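Local coordinates for Tol-Pal system protein TolB (Acinetobacter baumannii, PDB 7MX5) that probably works in the periplasm as part of the Tol-Pal system, thought to act in outer-membrane invagination during cell division and in keeping that membrane intact, at residues 26-31 with 110-114; 82-88 with 99-105; 174-179 with 218-223; 227-231 with 260-265. All blocks are in the same frame, centred on the assembly; numbering follows the deposited sequence.

Contact 1 (26-31 with 110-114); sequences NGLYPI and IRQAG
Leu28 and Ile110 meet methyl to methyl, sliding past one another in opposite directions, where the loop leading into helix 29-37 reaches the first turn of helix 110-126. Their closest approach is 3.5 Å, between CD2 of Leu28 and CD1 of Ile110. The same CD2 branch lies over the helix backbone, 3.3 Å from Gly114 N, and brushes CB of Ala113. Ile110 reaches across because its CG1 runs anti to the backbone N (chi1 172°), and the terminal methyl then turns to the loop, where CB of Asn26 is 4.2 Å from Ile110 CD1.

A second apolar group forms around Ile31. Its CG2 faces Gly114 CA at 4.1 Å, and with no side chain on Gly114 the two backbones come to 5.6 Å between Ile31 CA and Gly114 CA. CD1 of Ile31 touches the aliphatic part of Arg111 at CG, 3.8 Å away.

The one charged group of the contact packs on a hydrocarbon partner. Arg111 starts away from the loop, but its chain bends at chi3 (85°) and brings the guanidinium back to Ile31, which it meets obliquely, with NH1 lying 3.5 Å from CD1 of Ile31. The charge is met elsewhere: NH2 makes a salt bridge to Asp158.

No hydrogen bond crosses between 26-31 and 110-114. The two helix beginnings are therefore held together by van der Waals contact of branched side chains, with Arg111 meeting Ile31 through both CG and the guanidinium NH1, while its NH2 pairs with Asp158.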
# COMPACT_ATOMS: atom_id res chain seq x y z
N ASN A 26 -7.78 -26.35 6.95
CA ASN A 26 -6.52 -26.11 7.64
C ASN A 26 -6.50 -24.80 8.41
O ASN A 26 -5.46 -24.44 8.98
CB ASN A 26 -5.37 -26.12 6.63
CG ASN A 26 -4.11 -26.77 7.16
OD1 ASN A 26 -4.13 -27.40 8.22
ND2 ASN A 26 -3.01 -26.60 6.44
N GLY A 27 -7.62 -24.09 8.46
CA GLY A 27 -7.62 -22.70 8.87
C GLY A 27 -7.53 -21.74 7.71
O GLY A 27 -7.19 -20.57 7.92
N LEU A 28 -7.82 -22.20 6.50
CA LEU A 28 -7.64 -21.41 5.29
C LEU A 28 -8.84 -20.52 5.02
O LEU A 28 -8.69 -19.31 4.80
CB LEU A 28 -7.38 -22.34 4.10
CG LEU A 28 -6.81 -21.81 2.79
CD1 LEU A 28 -7.90 -21.24 1.88
CD2 LEU A 28 -5.75 -20.77 3.05
N TYR A 29 -10.04 -21.10 5.02
CA TYR A 29 -11.22 -20.34 4.60
C TYR A 29 -11.57 -19.16 5.51
O TYR A 29 -12.11 -18.18 4.98
CB TYR A 29 -12.41 -21.31 4.44
CG TYR A 29 -13.24 -21.58 5.68
CD1 TYR A 29 -14.26 -20.73 6.07
CD2 TYR A 29 -13.01 -22.72 6.44
CE1 TYR A 29 -15.01 -20.99 7.20
CE2 TYR A 29 -13.75 -22.99 7.57
CZ TYR A 29 -14.76 -22.12 7.95
OH TYR A 29 -15.50 -22.39 9.07
N PRO A 30 -11.33 -19.17 6.83
CA PRO A 30 -11.57 -17.94 7.59
C PRO A 30 -10.70 -16.78 7.13
O PRO A 30 -11.16 -15.63 7.16
CB PRO A 30 -11.24 -18.33 9.04
CG PRO A 30 -11.28 -19.80 9.08
CD PRO A 30 -10.95 -20.30 7.71
N ILE A 31 -9.47 -17.05 6.69
CA ILE A 31 -8.63 -16.00 6.13
C ILE A 31 -9.23 -15.47 4.84
O ILE A 31 -9.24 -14.26 4.59
CB ILE A 31 -7.20 -16.52 5.92
CG1 ILE A 31 -6.54 -16.83 7.27
CG2 ILE A 31 -6.37 -15.52 5.13
CD1 ILE A 31 -5.22 -17.57 7.15
N ILE A 110 0.34 -20.65 5.14
CA ILE A 110 -1.12 -20.71 5.07
C ILE A 110 -1.73 -19.33 4.84
O ILE A 110 -2.70 -19.20 4.09
CB ILE A 110 -1.66 -21.37 6.36
CG1 ILE A 110 -3.18 -21.28 6.43
CG2 ILE A 110 -1.01 -20.76 7.59
CD1 ILE A 110 -3.88 -22.32 5.60
N ARG A 111 -1.18 -18.29 5.47
CA ARG A 111 -1.73 -16.95 5.28
C ARG A 111 -1.52 -16.45 3.86
O ARG A 111 -2.38 -15.74 3.31
CB ARG A 111 -1.12 -15.97 6.29
CG ARG A 111 -1.72 -16.06 7.68
CD ARG A 111 -1.54 -14.77 8.46
NE ARG A 111 -2.57 -13.78 8.17
CZ ARG A 111 -3.84 -13.88 8.55
NH1 ARG A 111 -4.27 -14.92 9.25
NH2 ARG A 111 -4.70 -12.92 8.22
N GLN A 112 -0.39 -16.81 3.23
CA GLN A 112 -0.17 -16.42 1.84
C GLN A 112 -1.10 -17.18 0.90
O GLN A 112 -1.49 -16.64 -0.14
CB GLN A 112 1.29 -16.66 1.46
CG GLN A 112 1.68 -18.12 1.33
CD GLN A 112 2.87 -18.35 0.42
OE1 GLN A 112 3.96 -17.84 0.67
NE2 GLN A 112 2.66 -19.12 -0.64
N ALA A 113 -1.48 -18.41 1.25
CA ALA A 113 -2.37 -19.18 0.39
C ALA A 113 -3.78 -18.60 0.41
O ALA A 113 -4.44 -18.53 -0.64
CB ALA A 113 -2.38 -20.64 0.83
N GLY A 114 -4.26 -18.19 1.58
CA GLY A 114 -5.58 -17.57 1.65
C GLY A 114 -5.64 -16.25 0.91
O GLY A 114 -6.64 -15.94 0.27

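Contact 2 (82-88 with 99-105); sequences GFEVHYQ and LNELLNV
Phe83 presents one face of its ring to Val105, whose CB sits 3.7 Å from the ring centroid and 19° off the normal, a CH-pi contact flanked by both valine methyls. The Tyr87 ring is met at its edge by Leu103 CB and Leu99 CD1, while Glu101 CB approaches obliquely. On the sheet's opposite face, the imidazole edge of His86 faces Glu101 O, and its NE2 donates to Asn100 OD1 at 3.1 Å. That oxygen also accepts from Gln88 NE2 at 2.8 Å. The two donors come from opposite faces of the Asn100 amide, each well above its plane; an anti chi1 (176°) brings Asn100 CG alongside Gln88, whose NE2 also binds Asn56.

Beside these, Leu102 lays its methyls against Glu84, and Val85 CG1 packs on Leu103 CB at 3.7 Å. Six backbone bonds of 2.9 to 3.1 Å between N and O atoms join the pairs Phe83-Val105, Val85-Leu103 and Tyr87-Glu101. With Phe83 and Tyr87 turned toward helix 110-126 and the polar cluster on the other face, this is an antiparallel beta hairpin ending the mixed sheet of the TolB amino-terminal alpha/beta domain.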
# COMPACT_ATOMS: atom_id res chain seq x y z
N GLY A 82 3.27 -29.81 2.16
CA GLY A 82 2.28 -29.20 3.02
C GLY A 82 0.88 -29.67 2.75
O GLY A 82 0.48 -30.75 3.20
N PHE A 83 0.10 -28.88 2.01
CA PHE A 83 -1.27 -29.25 1.71
C PHE A 83 -1.68 -28.63 0.38
O PHE A 83 -1.08 -27.66 -0.10
CB PHE A 83 -2.23 -28.81 2.82
CG PHE A 83 -2.40 -27.33 2.94
CD1 PHE A 83 -1.49 -26.56 3.65
CD2 PHE A 83 -3.47 -26.69 2.34
CE1 PHE A 83 -1.65 -25.20 3.77
CE2 PHE A 83 -3.63 -25.32 2.45
CZ PHE A 83 -2.72 -24.57 3.16
N GLU A 84 -2.72 -29.21 -0.21
CA GLU A 84 -3.33 -28.72 -1.44
C GLU A 84 -4.69 -28.11 -1.12
O GLU A 84 -5.40 -28.59 -0.23
CB GLU A 84 -3.50 -29.85 -2.45
CG GLU A 84 -2.51 -29.82 -3.60
CD GLU A 84 -2.56 -31.08 -4.44
OE1 GLU A 84 -3.64 -31.71 -4.50
OE2 GLU A 84 -1.53 -31.44 -5.04
N VAL A 85 -5.04 -27.05 -1.84
CA VAL A 85 -6.36 -26.45 -1.74
C VAL A 85 -6.99 -26.44 -3.12
O VAL A 85 -6.44 -25.84 -4.06
CB VAL A 85 -6.32 -25.04 -1.13
CG1 VAL A 85 -5.25 -24.18 -1.80
CG2 VAL A 85 -7.69 -24.37 -1.23
N HIS A 86 -8.12 -27.13 -3.26
CA HIS A 86 -8.92 -27.12 -4.48
C HIS A 86 -10.15 -26.27 -4.20
O HIS A 86 -11.02 -26.68 -3.42
CB HIS A 86 -9.30 -28.54 -4.90
CG HIS A 86 -10.03 -28.61 -6.20
ND1 HIS A 86 -10.75 -29.71 -6.60
CD2 HIS A 86 -10.15 -27.70 -7.20
CE1 HIS A 86 -11.28 -29.49 -7.78
NE2 HIS A 86 -10.94 -28.28 -8.18
N TYR A 87 -10.21 -25.09 -4.81
CA TYR A 87 -11.28 -24.14 -4.53
C TYR A 87 -11.98 -23.74 -5.82
O TYR A 87 -11.41 -23.81 -6.91
CB TYR A 87 -10.74 -22.89 -3.82
CG TYR A 87 -9.77 -22.07 -4.63
CD1 TYR A 87 -8.42 -22.38 -4.66
CD2 TYR A 87 -10.21 -20.96 -5.36
CE1 TYR A 87 -7.53 -21.63 -5.40
CE2 TYR A 87 -9.32 -20.21 -6.10
CZ TYR A 87 -7.99 -20.54 -6.12
OH TYR A 87 -7.10 -19.79 -6.86
N GLN A 88 -13.24 -23.33 -5.68
CA GLN A 88 -14.06 -22.92 -6.81
C GLN A 88 -14.80 -21.63 -6.46
O GLN A 88 -15.03 -21.32 -5.29
CB GLN A 88 -15.06 -24.00 -7.22
CG GLN A 88 -14.44 -25.31 -7.65
CD GLN A 88 -15.48 -26.39 -7.92
OE1 GLN A 88 -16.42 -26.56 -7.14
NE2 GLN A 88 -15.31 -27.12 -9.01
N LEU A 99 -14.23 -19.70 -11.15
CA LEU A 99 -12.91 -20.23 -10.85
C LEU A 99 -13.02 -21.71 -10.52
O LEU A 99 -13.99 -22.15 -9.90
CB LEU A 99 -12.25 -19.50 -9.68
CG LEU A 99 -11.98 -18.00 -9.82
CD1 LEU A 99 -11.64 -17.40 -8.46
CD2 LEU A 99 -10.86 -17.74 -10.82
N ASN A 100 -12.02 -22.48 -10.95
CA ASN A 100 -11.87 -23.88 -10.57
C ASN A 100 -10.37 -24.17 -10.58
O ASN A 100 -9.81 -24.59 -11.59
CB ASN A 100 -12.63 -24.81 -11.51
CG ASN A 100 -12.41 -26.28 -11.18
OD1 ASN A 100 -12.81 -26.76 -10.12
ND2 ASN A 100 -11.77 -27.00 -12.09
N GLU A 101 -9.73 -23.91 -9.44
CA GLU A 101 -8.28 -23.88 -9.36
C GLU A 101 -7.78 -24.76 -8.23
O GLU A 101 -8.48 -25.01 -7.25
CB GLU A 101 -7.77 -22.45 -9.15
CG GLU A 101 -8.23 -21.45 -10.20
CD GLU A 101 -7.42 -21.53 -11.48
OE1 GLU A 101 -6.47 -22.33 -11.54
OE2 GLU A 101 -7.73 -20.77 -12.43
N LEU A 102 -6.54 -25.23 -8.38
CA LEU A 102 -5.81 -25.91 -7.33
C LEU A 102 -4.54 -25.12 -7.04
O LEU A 102 -3.83 -24.72 -7.97
CB LEU A 102 -5.45 -27.35 -7.72
CG LEU A 102 -4.77 -28.15 -6.61
CD1 LEU A 102 -5.74 -29.11 -5.94
CD2 LEU A 102 -3.54 -28.88 -7.13
N LEU A 103 -4.26 -24.89 -5.76
CA LEU A 103 -3.06 -24.18 -5.34
C LEU A 103 -2.28 -25.08 -4.38
O LEU A 103 -2.82 -25.53 -3.37
CB LEU A 103 -3.41 -22.85 -4.67
CG LEU A 103 -2.25 -22.07 -4.06
CD1 LEU A 103 -1.49 -21.31 -5.13
CD2 LEU A 103 -2.75 -21.12 -2.98
N ASN A 104 -1.02 -25.34 -4.71
CA ASN A 104 -0.15 -26.13 -3.86
C ASN A 104 0.51 -25.22 -2.84
O ASN A 104 1.12 -24.21 -3.20
CB ASN A 104 0.91 -26.86 -4.69
CG ASN A 104 0.42 -28.21 -5.19
OD1 ASN A 104 0.51 -29.21 -4.49
ND2 ASN A 104 -0.11 -28.23 -6.41
N VAL A 105 0.38 -25.58 -1.57
CA VAL A 105 0.85 -24.76 -0.46
C VAL A 105 1.99 -25.49 0.23
O VAL A 105 1.82 -26.64 0.66
CB VAL A 105 -0.27 -24.44 0.54
CG1 VAL A 105 0.14 -23.32 1.45
CG2 VAL A 105 -1.55 -24.09 -0.21

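Contact 3 (174-179 with 218-223); sequences SPAWTP and APSFSP
Strands 174-177 and 218-221 run nearly parallel, 3° apart in direction with axes 6.4 Å apart, yet no direct hydrogen bond joins them. A water spans the gap instead, accepting from Phe221 N at 3.0 Å and donating weakly to Trp177 O.

At the start of the strands, CB of Ser174 lies against CD of Pro219 at 3.6 Å, and its carbonyl oxygen touches the same ring carbon; the Ser174 hydroxyl is bound by Glu394. Ala176 points its methyl toward the other strand, 3.2 Å from Pro219 O and 4.0 Å from Pro219 CG. Trp177 turns the other way and packs on strand 135-141.

Phe221 fills the middle of the interface. It points at the other segment, and with CG anti to the carbonyl carbon (chi1 -73°) the ring lies against 176-179, CE2 having Ala176 O near the ring plane, 4.0 Å away. Thr178 OG1 stands over the centre of one ring face, 4.1 Å above the plane. Pro179 crosses the phenylalanine at about a right angle, its CD resting on Phe221 CB at 3.7 Å, and its CG comes close to Ser222 O.

The strands belong to neighbouring four-stranded sheets and carry the matching sequences SPAWTP and APSFSP, so equivalent positions lie beside each other, yet Ala176 and Phe221 point inward while their counterparts, Ser220 and Trp177, point outward. Small and cyclic side chains let the backbones draw close, and carbonyl oxygens lie against apolar carbons: here the blades meet through van der Waals contact and a bridging water, without the continuous hydrogen bonding of a single sheet.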
# COMPACT_ATOMS: atom_id res chain seq x y z
N SER A 174 11.20 7.49 5.72
CA SER A 174 10.89 7.36 4.30
C SER A 174 11.31 6.02 3.70
O SER A 174 12.27 5.96 2.92
CB SER A 174 11.55 8.49 3.51
OG SER A 174 11.19 9.75 4.05
N PRO A 175 10.62 4.92 4.03
CA PRO A 175 10.87 3.66 3.32
C PRO A 175 10.34 3.75 1.89
O PRO A 175 9.21 4.19 1.66
CB PRO A 175 10.11 2.61 4.14
CG PRO A 175 9.53 3.33 5.32
CD PRO A 175 9.57 4.79 5.05
N ALA A 176 11.17 3.33 0.94
CA ALA A 176 10.82 3.38 -0.48
C ALA A 176 11.10 2.02 -1.11
O ALA A 176 12.17 1.45 -0.91
CB ALA A 176 11.61 4.47 -1.21
N TRP A 177 10.13 1.52 -1.87
CA TRP A 177 10.21 0.20 -2.46
C TRP A 177 10.92 0.25 -3.81
O TRP A 177 10.64 1.13 -4.63
CB TRP A 177 8.82 -0.40 -2.63
CG TRP A 177 8.25 -0.98 -1.38
CD1 TRP A 177 7.38 -0.37 -0.52
CD2 TRP A 177 8.51 -2.28 -0.83
NE1 TRP A 177 7.08 -1.21 0.53
CE2 TRP A 177 7.77 -2.39 0.36
CE3 TRP A 177 9.31 -3.35 -1.23
CZ2 TRP A 177 7.79 -3.53 1.15
CZ3 TRP A 177 9.33 -4.49 -0.45
CH2 TRP A 177 8.57 -4.57 0.73
N THR A 178 11.84 -0.68 -4.02
CA THR A 178 12.47 -0.82 -5.32
C THR A 178 11.44 -1.35 -6.33
O THR A 178 10.48 -2.02 -5.95
CB THR A 178 13.68 -1.75 -5.22
OG1 THR A 178 14.86 -1.05 -5.63
CG2 THR A 178 13.52 -3.00 -6.07
N PRO A 179 11.60 -1.01 -7.62
CA PRO A 179 10.55 -1.32 -8.61
C PRO A 179 10.03 -2.75 -8.58
O PRO A 179 8.82 -2.95 -8.72
CB PRO A 179 11.23 -1.01 -9.95
CG PRO A 179 12.34 -0.08 -9.64
CD PRO A 179 12.68 -0.18 -8.19
N ALA A 218 13.80 11.13 1.61
CA ALA A 218 12.67 10.88 0.72
C ALA A 218 13.13 10.21 -0.57
O ALA A 218 13.05 10.82 -1.65
CB ALA A 218 11.93 12.18 0.40
N PRO A 219 13.60 8.96 -0.52
CA PRO A 219 14.06 8.30 -1.74
C PRO A 219 12.90 7.81 -2.59
O PRO A 219 11.79 7.55 -2.10
CB PRO A 219 14.90 7.13 -1.22
CG PRO A 219 14.42 6.88 0.17
CD PRO A 219 13.71 8.10 0.67
N SER A 220 13.17 7.68 -3.89
CA SER A 220 12.20 7.17 -4.85
C SER A 220 12.98 6.63 -6.04
O SER A 220 13.92 7.27 -6.51
CB SER A 220 11.21 8.25 -5.29
OG SER A 220 10.33 7.75 -6.28
N PHE A 221 12.57 5.46 -6.53
CA PHE A 221 13.35 4.72 -7.51
C PHE A 221 12.70 4.78 -8.88
O PHE A 221 11.47 4.75 -9.01
CB PHE A 221 13.51 3.26 -7.07
CG PHE A 221 14.46 3.09 -5.93
CD1 PHE A 221 15.83 3.14 -6.14
CD2 PHE A 221 13.99 2.91 -4.64
CE1 PHE A 221 16.71 2.99 -5.09
CE2 PHE A 221 14.87 2.76 -3.59
CZ PHE A 221 16.23 2.80 -3.81
N SER A 222 13.54 4.87 -9.91
CA SER A 222 13.07 4.92 -11.28
C SER A 222 12.40 3.60 -11.67
O SER A 222 12.83 2.53 -11.22
CB SER A 222 14.23 5.20 -12.23
OG SER A 222 14.12 6.48 -12.82
N PRO A 223 11.36 3.64 -12.49
CA PRO A 223 10.75 2.39 -12.97
C PRO A 223 11.72 1.48 -13.70
O PRO A 223 11.58 0.25 -13.62
CB PRO A 223 9.62 2.87 -13.90
CG PRO A 223 9.35 4.28 -13.51
CD PRO A 223 10.57 4.84 -12.84
O HOH W 1 10.32 4.41 -4.84

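Contact 4 (227-231 with 260-265); sequences SMLFT and DTEARY
Leu229 lies over one face of the Tyr265 ring, and this apolar contact makes up much of the interface. CD1 sits above the ring centre, 3.5 Å from the centroid and 12° off the normal, which makes a CH-pi contact. CG of the same leucine touches the phenol oxygen, OH of Tyr265, at 3.3 Å. The leucine's CD1 also meets Ala263 CB at 3.8 Å. Met228 CA lies at the edge of the tyrosine ring, and Ser227 CB is 3.4 Å from Tyr265 OH, so three successive residues border the tyrosine. A weak hydrogen bond from Gln242 also reaches that hydroxyl.

The polar contacts gather at Thr231. Its OG1 donates to Thr261 O at 2.8 Å, approaching from 37° above the carbonyl plane. A water completes the link: it donates to Thr231 OG1 and accepts from Ala263 N at 2.8 Å, so the threonine hydroxyl gives one hydrogen bond, receives another, and ties two backbone groups of 260-265 to its strand. The methyl groups Thr231 CG2 and Thr261 CG2 pack at 3.7 Å beside this network, while Thr261 OG1 is engaged by Thr275 O.

Strands 227-231 and 263-265 run at 160° to each other but 6.9 Å apart, too far for sheet pairing. The first strand of one four-stranded sheet thus packs on the second strand of the sheet before it, an arrangement typical of successive blades in the beta-propeller formed by WD40-like repeats.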
# COMPACT_ATOMS: atom_id res chain seq x y z
N SER A 227 17.82 4.61 -11.76
CA SER A 227 18.03 5.90 -11.12
C SER A 227 17.21 6.00 -9.84
O SER A 227 16.28 5.22 -9.62
CB SER A 227 17.67 7.06 -12.06
OG SER A 227 18.36 6.94 -13.30
N MET A 228 17.58 6.96 -9.00
CA MET A 228 16.89 7.22 -7.75
C MET A 228 16.86 8.72 -7.50
O MET A 228 17.86 9.41 -7.67
CB MET A 228 17.57 6.51 -6.58
CG MET A 228 17.13 7.00 -5.21
SD MET A 228 18.21 6.46 -3.87
CE MET A 228 19.18 7.94 -3.63
N LEU A 229 15.69 9.22 -7.09
CA LEU A 229 15.54 10.61 -6.68
C LEU A 229 15.61 10.71 -5.16
O LEU A 229 15.24 9.78 -4.44
CB LEU A 229 14.21 11.19 -7.17
CG LEU A 229 14.09 11.47 -8.67
CD1 LEU A 229 12.62 11.57 -9.06
CD2 LEU A 229 14.83 12.74 -9.06
N PHE A 230 16.09 11.85 -4.68
CA PHE A 230 16.16 12.10 -3.25
C PHE A 230 16.23 13.59 -3.01
O PHE A 230 16.59 14.38 -3.89
CB PHE A 230 17.37 11.39 -2.61
CG PHE A 230 18.70 11.85 -3.13
CD1 PHE A 230 19.18 11.40 -4.35
CD2 PHE A 230 19.49 12.72 -2.39
CE1 PHE A 230 20.41 11.82 -4.83
CE2 PHE A 230 20.72 13.14 -2.86
CZ PHE A 230 21.18 12.69 -4.08
N THR A 231 15.85 13.99 -1.79
CA THR A 231 15.87 15.38 -1.37
C THR A 231 17.10 15.64 -0.51
O THR A 231 17.48 14.82 0.32
CB THR A 231 14.61 15.73 -0.59
OG1 THR A 231 13.47 15.13 -1.21
CG2 THR A 231 14.41 17.24 -0.55
N ASP A 260 10.13 21.79 2.66
CA ASP A 260 10.63 20.44 2.42
C ASP A 260 9.81 19.77 1.33
O ASP A 260 8.58 19.85 1.31
CB ASP A 260 10.59 19.61 3.70
CG ASP A 260 11.86 18.82 3.93
OD1 ASP A 260 12.21 18.00 3.06
OD2 ASP A 260 12.51 19.02 4.97
N THR A 261 10.51 19.10 0.41
CA THR A 261 9.88 18.52 -0.77
C THR A 261 10.28 17.06 -0.91
O THR A 261 11.25 16.59 -0.30
CB THR A 261 10.26 19.29 -2.04
OG1 THR A 261 9.53 18.76 -3.15
CG2 THR A 261 11.75 19.17 -2.31
N GLU A 262 9.51 16.34 -1.72
CA GLU A 262 9.76 14.94 -2.03
C GLU A 262 9.42 14.69 -3.49
O GLU A 262 8.40 15.17 -3.99
CB GLU A 262 8.94 13.99 -1.14
CG GLU A 262 8.95 14.33 0.34
CD GLU A 262 7.84 15.29 0.73
OE1 GLU A 262 7.03 15.65 -0.15
OE2 GLU A 262 7.78 15.69 1.91
N ALA A 263 10.28 13.94 -4.18
CA ALA A 263 10.11 13.64 -5.60
C ALA A 263 9.69 12.19 -5.77
O ALA A 263 10.23 11.29 -5.12
CB ALA A 263 11.39 13.92 -6.38
N ARG A 264 8.73 11.96 -6.67
CA ARG A 264 8.20 10.62 -6.93
C ARG A 264 8.10 10.43 -8.44
O ARG A 264 7.45 11.22 -9.13
CB ARG A 264 6.83 10.43 -6.28
CG ARG A 264 6.82 10.68 -4.78
CD ARG A 264 6.81 9.37 -4.00
NE ARG A 264 6.98 9.58 -2.57
CZ ARG A 264 6.34 8.91 -1.63
NH1 ARG A 264 5.46 7.97 -1.93
NH2 ARG A 264 6.59 9.18 -0.35
N TYR A 265 8.73 9.37 -8.94
CA TYR A 265 8.73 9.09 -10.37
C TYR A 265 7.32 8.78 -10.87
O TYR A 265 6.52 8.15 -10.17
CB TYR A 265 9.64 7.91 -10.69
CG TYR A 265 11.12 8.20 -10.66
CD1 TYR A 265 11.75 8.81 -11.74
CD2 TYR A 265 11.89 7.85 -9.56
CE1 TYR A 265 13.11 9.07 -11.71
CE2 TYR A 265 13.25 8.10 -9.53
CZ TYR A 265 13.85 8.71 -10.61
OH TYR A 265 15.21 8.96 -10.58
O HOH W 2 12.61 12.89 -2.96

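In the fold
The four contacts divide between the two parts of TolB. Contacts 1 and 2 lie in the amino-terminal part, their centres about 11 Å apart, with contact 2 nested in the chain loop that contact 1 closes. They share a core: Ile110 CD1 touches Phe83 CZ at 3.5 Å, and Ala113 CB meets Val105 CG2 at 3.7 Å. Contacts 3 and 4 belong to the propeller, with centres about 8 Å apart. The sheet containing strands 215-221 and 227-232 takes part in both, so one blade meets its predecessor through contact 3 and its successor through contact 4. Contacts 1 and 3 are separate, about 14 Å between nearest atoms.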